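PDB 2QJW: Alpha/beta hydrolase from Xanthomonas campestris pv. campestris, which is a putative hydrolase of the alpha/beta superfamily, expected to cleave its substrate through the serine-nucleophile chemistry typical of that fold. Local coordinates for the interface of chains A and B. Residues are numbered along the deposited sequence; one frame, centred on the assembly and turned at random. Chains: chain A/B, Uncharacterized protein XCC1541.

Contact 1: the interface of chains A and B. Residues chain A 139, 142-143, 146-149; chain B 128, 151.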
ATOM      1  N   ILE A 139     -10.667   1.730   6.191  1.00  9.59           N
ATOM      2  CA  ILE A 139      -9.712   1.163   7.097  1.00  9.39           C
ATOM      3  C   ILE A 139     -10.419   0.114   7.972  1.00  8.55           C
ATOM      4  O   ILE A 139      -9.945  -1.027   8.123  1.00 10.93           O
ATOM      5  CB  ILE A 139      -9.043   2.247   7.994  1.00  9.89           C
ATOM      6  CG1 ILE A 139      -8.103   3.075   7.082  1.00 10.22           C
ATOM      7  CG2 ILE A 139      -8.360   1.583   9.212  1.00 11.31           C
ATOM      8  CD1 ILE A 139      -7.777   4.495   7.649  1.00 11.22           C
ATOM      9  N   ALA A 142     -11.418  -2.989   5.803  1.00  9.44           N
ATOM     10  CA  ALA A 142     -10.245  -3.753   5.471  1.00  9.53           C
ATOM     11  C   ALA A 142      -9.628  -4.468   6.673  1.00  9.10           C
ATOM     12  O   ALA A 142      -9.175  -5.622   6.591  1.00 10.19           O
ATOM     13  CB  ALA A 142      -9.194  -2.833   4.812  1.00  9.71           C
ATOM     14  N   GLN A 143      -9.569  -3.780   7.810  1.00 10.91           N
ATOM     15  CA  GLN A 143      -8.983  -4.351   9.048  1.00 10.93           C
ATOM     16  C   GLN A 143      -9.723  -5.642   9.469  1.00 12.12           C
ATOM     17  O   GLN A 143      -9.104  -6.631   9.897  1.00 12.80           O
ATOM     18  CB  GLN A 143      -8.967  -3.325  10.168  1.00 11.65           C
ATOM     19  CG  GLN A 143      -8.248  -3.801  11.433  1.00 13.00           C
ATOM     20  CD  GLN A 143      -7.731  -2.659  12.283  1.00 18.98           C
ATOM     21  OE1 GLN A 143      -8.231  -1.548  12.233  1.00 25.77           O
ATOM     22  NE2 GLN A 143      -6.698  -2.939  13.065  1.00 25.28           N
ATOM     23  N   SER A 146      -8.431  -8.276   7.198  1.00 11.94           N
ATOM     24  CA  SER A 146      -7.000  -8.174   6.952  1.00 11.40           C
ATOM     25  C   SER A 146      -6.725  -8.002   5.445  1.00 10.95           C
ATOM     26  O   SER A 146      -5.755  -8.505   4.952  1.00 12.40           O
ATOM     27  CB  SER A 146      -6.246  -9.373   7.521  1.00 13.73           C
ATOM     28  OG  SER A 146      -6.500  -9.495   8.930  1.00 13.66           O
ATOM     29  N   ALA A 147      -7.518  -7.180   4.717  1.00  9.56           N
ATOM     30  CA  ALA A 147      -7.305  -6.954   3.297  1.00  9.97           C
ATOM     31  C   ALA A 147      -6.131  -6.042   3.125  1.00 10.28           C
ATOM     32  O   ALA A 147      -5.856  -5.199   3.987  1.00 10.33           O
ATOM     33  CB  ALA A 147      -8.501  -6.265   2.661  1.00  9.32           C
ATOM     34  N   ARG A 148      -5.327  -6.247   2.086  0.70  8.61           N
ATOM     35  CA  ARG A 148      -4.218  -5.346   1.794  0.70  9.07           C
ATOM     36  C   ARG A 148      -4.850  -3.983   1.507  0.70  8.55           C
ATOM     37  O   ARG A 148      -5.790  -3.882   0.737  0.70  9.73           O
ATOM     38  CB  ARG A 148      -3.303  -5.803   0.668  0.70  7.92           C
ATOM     39  CG  ARG A 148      -2.048  -4.955   0.487  0.70 10.29           C
ATOM     40  CD  ARG A 148      -1.084  -5.544  -0.483  0.70 15.01           C
ATOM     41  NE  ARG A 148      -0.629  -6.829   0.026  0.70 12.44           N
ATOM     42  CZ  ARG A 148       0.308  -7.587  -0.532  0.70 13.05           C
ATOM     43  NH1 ARG A 148       0.943  -7.207  -1.628  0.70 14.86           N
ATOM     44  NH2 ARG A 148       0.553  -8.784  -0.012  0.70 14.60           N
ATOM     45  N   LEU A 149      -4.253  -2.958   2.106  1.00  7.55           N
ATOM     46  CA  LEU A 149      -4.766  -1.579   1.990  1.00  8.72           C
ATOM     47  C   LEU A 149      -3.638  -0.624   1.765  1.00  9.09           C
ATOM     48  O   LEU A 149      -2.723  -0.551   2.555  1.00  8.87           O
ATOM     49  CB  LEU A 149      -5.531  -1.167   3.228  1.00  9.97           C
ATOM     50  CG  LEU A 149      -6.110   0.258   3.264  1.00  7.18           C
ATOM     51  CD1 LEU A 149      -7.019   0.570   2.117  1.00  8.83           C
ATOM     52  CD2 LEU A 149      -6.883   0.422   4.600  1.00  9.80           C
TER
ATOM     53  N   TRP B 128      -1.010  -5.468   9.825  1.00 10.98           N
ATOM     54  CA  TRP B 128      -2.253  -5.403  10.554  1.00 10.74           C
ATOM     55  C   TRP B 128      -2.189  -6.008  11.946  1.00 12.27           C
ATOM     56  O   TRP B 128      -2.902  -5.538  12.851  1.00 13.31           O
ATOM     57  CB  TRP B 128      -3.363  -6.117   9.793  1.00 11.68           C
ATOM     58  CG  TRP B 128      -3.985  -5.408   8.629  1.00 11.35           C
ATOM     59  CD1 TRP B 128      -4.007  -5.853   7.362  1.00 13.09           C
ATOM     60  CD2 TRP B 128      -4.746  -4.201   8.643  1.00 10.80           C
ATOM     61  NE1 TRP B 128      -4.695  -4.998   6.564  1.00 10.87           N
ATOM     62  CE2 TRP B 128      -5.195  -3.984   7.337  1.00 10.79           C
ATOM     63  CE3 TRP B 128      -5.111  -3.269   9.647  1.00  8.74           C
ATOM     64  CZ2 TRP B 128      -5.960  -2.896   7.003  1.00 10.33           C
ATOM     65  CZ3 TRP B 128      -5.840  -2.167   9.316  1.00 10.42           C
ATOM     66  CH2 TRP B 128      -6.294  -1.992   7.996  1.00 11.65           C
ATOM     67  N   LEU B 151      -0.749  -1.416   4.378  1.00  8.10           N
ATOM     68  CA  LEU B 151      -1.079  -2.325   5.481  1.00 10.20           C
ATOM     69  C   LEU B 151      -1.218  -3.718   4.927  1.00  9.13           C
ATOM     70  O   LEU B 151      -2.021  -3.936   4.001  1.00  8.64           O
ATOM     71  CB  LEU B 151      -2.354  -1.904   6.189  1.00 11.01           C
ATOM     72  CG  LEU B 151      -2.178  -0.637   7.028  1.00 10.48           C
ATOM     73  CD1 LEU B 151      -3.422   0.232   6.976  1.00 12.48           C
ATOM     74  CD2 LEU B 151      -1.764  -0.952   8.431  1.00 13.06           C
TER
HETATM   75  O   HOH W   1      -5.606  -5.544  12.864  1.00 24.83           O
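B:Trp128 lays its indole against helix 135-145 of the partner and turns its N-H to the chain that follows, while strand 148-152 of each alpha/beta-hydrolase subunit pairs with its twin. The pairing is antiparallel and two-fold, and appears to continue the central sheet of one subunit into that of the other. A:Leu149 and B:Leu151 form the bridge through their backbones: A:Leu149 N donates to B:Leu151 O at 3.1 Å, and B:Leu151 N returns a bond of 2.8 Å to A:Leu149 O.

The indole contributes a further polar contact. B:Trp128 NE1 donates to the backbone carbonyl A:Ala147 O at 2.8 Å, with a fairly straight N-H...O. The oxygen sits at the ring edge, nearly in the indole plane, whereas the N-H comes from above the plane of the carbonyl group, 38° out of it, and not along a lone pair.

Packing over the ring comes mainly from A:Gln143. Its CA stands over one face of the six-membered ring, 3.8 Å from the centroid, as a CH-pi contact, and its CB comes within 3.4 Å of CZ3 of B:Trp128. With CG anti to the backbone N (chi1 -174°), the extended chain runs on past CE3 and CZ3, and its amide is tilted 37° to the ring. A:Ala142 adds its CB near CZ2. On the opposite face lies CB of B:Leu151, from the tryptophan's own subunit, and the indole is thereby sandwiched between that leucine and the partner helix.

A water also links the side-chain amide A:Gln143 NE2, at 2.8 Å, to the backbone carbonyl B:Trp128 O, at 2.7 Å. It probably helps to fix the rotation of the glutamine amide.

Contact 2: the interface of chains A and B. Residues chain A 150, 152, 161, 164, 167; chain B 148, 171.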
ATOM      1  N   LEU A 150      -3.753   0.130   0.678  1.00  8.96           N
ATOM      2  CA  LEU A 150      -2.834   1.245   0.328  1.00  8.43           C
ATOM      3  C   LEU A 150      -3.580   2.553   0.389  1.00  6.84           C
ATOM      4  O   LEU A 150      -4.603   2.687  -0.267  1.00  8.80           O
ATOM      5  CB  LEU A 150      -2.249   1.094  -1.083  1.00  8.39           C
ATOM      6  CG  LEU A 150      -1.305   2.172  -1.560  1.00  9.98           C
ATOM      7  CD1 LEU A 150      -0.022   2.043  -0.756  1.00 12.91           C
ATOM      8  CD2 LEU A 150      -1.011   2.036  -3.056  1.00  9.09           C
ATOM      9  N   VAL A 152      -3.237   6.590   0.043  1.00  8.70           N
ATOM     10  CA  VAL A 152      -2.464   7.604  -0.681  1.00  9.00           C
ATOM     11  C   VAL A 152      -2.985   9.018  -0.436  1.00  9.98           C
ATOM     12  O   VAL A 152      -4.149   9.219  -0.076  1.00 10.36           O
ATOM     13  CB  VAL A 152      -2.437   7.345  -2.209  1.00  9.63           C
ATOM     14  CG1 VAL A 152      -1.807   5.986  -2.541  1.00 12.90           C
ATOM     15  CG2 VAL A 152      -3.832   7.377  -2.813  1.00 10.43           C
ATOM     16  N   HIS A 161      -2.849   9.453  -8.584  1.00 14.58           N
ATOM     17  CA  HIS A 161      -2.322   8.115  -8.206  1.00 13.82           C
ATOM     18  C   HIS A 161      -2.758   7.025  -9.130  1.00 14.66           C
ATOM     19  O   HIS A 161      -2.827   5.856  -8.739  1.00 14.61           O
ATOM     20  CB  HIS A 161      -2.690   7.838  -6.746  1.00 11.98           C
ATOM     21  CG  HIS A 161      -1.919   8.695  -5.820  1.00 14.28           C
ATOM     22  ND1 HIS A 161      -2.316   9.972  -5.468  1.00 14.07           N
ATOM     23  CD2 HIS A 161      -0.698   8.511  -5.282  1.00 18.34           C
ATOM     24  CE1 HIS A 161      -1.369  10.519  -4.728  1.00 15.96           C
ATOM     25  NE2 HIS A 161      -0.387   9.643  -4.578  1.00 19.45           N
ATOM     26  N   ALA A 164       0.228   4.588  -9.173  1.00 15.62           N
ATOM     27  CA  ALA A 164       0.301   3.848  -7.912  1.00 13.92           C
ATOM     28  C   ALA A 164      -0.784   2.776  -7.876  1.00 12.18           C
ATOM     29  O   ALA A 164      -0.507   1.621  -7.509  1.00 12.82           O
ATOM     30  CB  ALA A 164       0.173   4.796  -6.736  1.00 16.84           C
ATOM     31  N   ARG A 167       0.128  -0.081 -10.287  1.00  9.99           N
ATOM     32  CA  ARG A 167       1.154  -0.903  -9.729  1.00 13.31           C
ATOM     33  C   ARG A 167       0.570  -1.839  -8.663  1.00 11.02           C
ATOM     34  O   ARG A 167       0.997  -2.999  -8.565  1.00 11.99           O
ATOM     35  CB  ARG A 167       2.290  -0.038  -9.161  1.00 14.61           C
ATOM     36  CG  ARG A 167       3.259   0.396 -10.212  1.00 25.30           C
ATOM     37  CD  ARG A 167       4.405   1.135  -9.588  1.00 35.70           C
ATOM     38  NE  ARG A 167       3.996   2.479  -9.218  1.00 43.06           N
ATOM     39  CZ  ARG A 167       4.081   3.549 -10.008  1.00 45.70           C
ATOM     40  NH1 ARG A 167       4.509   3.473 -11.268  1.00 46.89           N
ATOM     41  NH2 ARG A 167       3.682   4.714  -9.523  1.00 47.56           N
TER
ATOM     42  N   ARG B 148       2.172   7.956   2.588  0.50 10.64           N
ATOM     43  CA  ARG B 148       1.670   6.743   1.905  0.50  9.49           C
ATOM     44  C   ARG B 148       1.877   5.549   2.845  0.50  9.23           C
ATOM     45  O   ARG B 148       2.979   5.371   3.369  0.50 10.33           O
ATOM     46  CB  ARG B 148       2.353   6.468   0.597  0.50 10.37           C
ATOM     47  CG  ARG B 148       1.694   5.324  -0.216  0.50 12.27           C
ATOM     48  CD  ARG B 148       2.374   5.162  -1.563  0.50 13.01           C
ATOM     49  NE  ARG B 148       2.153   6.331  -2.419  0.50 15.77           N
ATOM     50  CZ  ARG B 148       2.511   6.434  -3.708  0.50 14.27           C
ATOM     51  NH1 ARG B 148       3.100   5.437  -4.354  0.50 15.09           N
ATOM     52  NH2 ARG B 148       2.287   7.573  -4.338  0.50 17.10           N
ATOM     53  N   GLU B 171       9.160   1.462  -5.481  1.00 13.74           N
ATOM     54  CA  GLU B 171       8.232   2.462  -5.960  1.00 14.46           C
ATOM     55  C   GLU B 171       8.604   3.846  -5.439  1.00 13.98           C
ATOM     56  O   GLU B 171       8.573   4.833  -6.180  1.00 14.43           O
ATOM     57  CB  GLU B 171       6.792   2.128  -5.548  1.00 13.96           C
ATOM     58  CG  GLU B 171       5.800   3.199  -6.044  1.00 19.10           C
ATOM     59  CD  GLU B 171       4.354   2.726  -6.138  1.00 29.08           C
ATOM     60  OE1 GLU B 171       4.046   1.565  -5.843  1.00 26.01           O
ATOM     61  OE2 GLU B 171       3.529   3.553  -6.547  1.00 29.67           O
TER
HETATM   62  O   HOH W   2       1.393   1.001  -5.587  1.00 15.57           O
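A:Leu150 pushes CD1 against the aliphatic stem of B:Arg148, 3.7 Å from CG, and the two side chains cross at a slant. This is the apolar centre of the contact, on one side of the strands 148-152 of the two alpha/beta-hydrolase subunits in the deposited assembly. A:Val152 lies alongside the same arginine, its CG1 near NE. B:Arg148 starts with CG anti to the backbone N (chi1 -172°) and then bends at chi3 (-66°), a turn that carries its guanidinium past A:His161 towards helix 162-174 of chain A.

The imidazole of A:His161 meets NH2 of B:Arg148 at its edge, CD2 lying 3.3 Å away, with the two planes steeply inclined; A:Val152 CB covers one face of this ring. The methyl group of A:Ala164 packs close to the other terminal nitrogen, NH1, of the arginine.

At the rim, B:Arg148 NH1 forms a salt bridge of 2.9 Å with B:Glu171 OE2 within its own subunit, which probably helps to position the carboxylate for the partner. A:Arg167, though poorly ordered, approaches it tip to tip and side-on: NE, at 2.9 Å, and NH2, at 3.2 Å, both donate to B:Glu171 OE2. This oxygen thus lies between two arginines, whose positive charges it probably screens. The two donors of A:Arg167 come from the same face of the carboxylate, NE almost perpendicular to its plane, and B:Glu171 OE1 takes a water that also reaches the backbone carbonyl A:Ala164 O, at 2.8 Å.

Contacts 1 and 2 lie about 15 Å apart, measured between the centres of their C-alpha atoms, and are joined by strand 148-152, which supplies residues from both chains to each. Contact 1 adds helix 135-145 and the loop after strand 122-127, whereas contact 2 adds helix 162-174, on the other side of the paired strands. Residue 148 takes part in both, peripherally in contact 1 and centrally in contact 2. Because the two-fold repeats each contact with the chains exchanged, each contact occurs twice along the paired strands, an arrangement consistent with a dimer, although the structure alone does not establish one in solution.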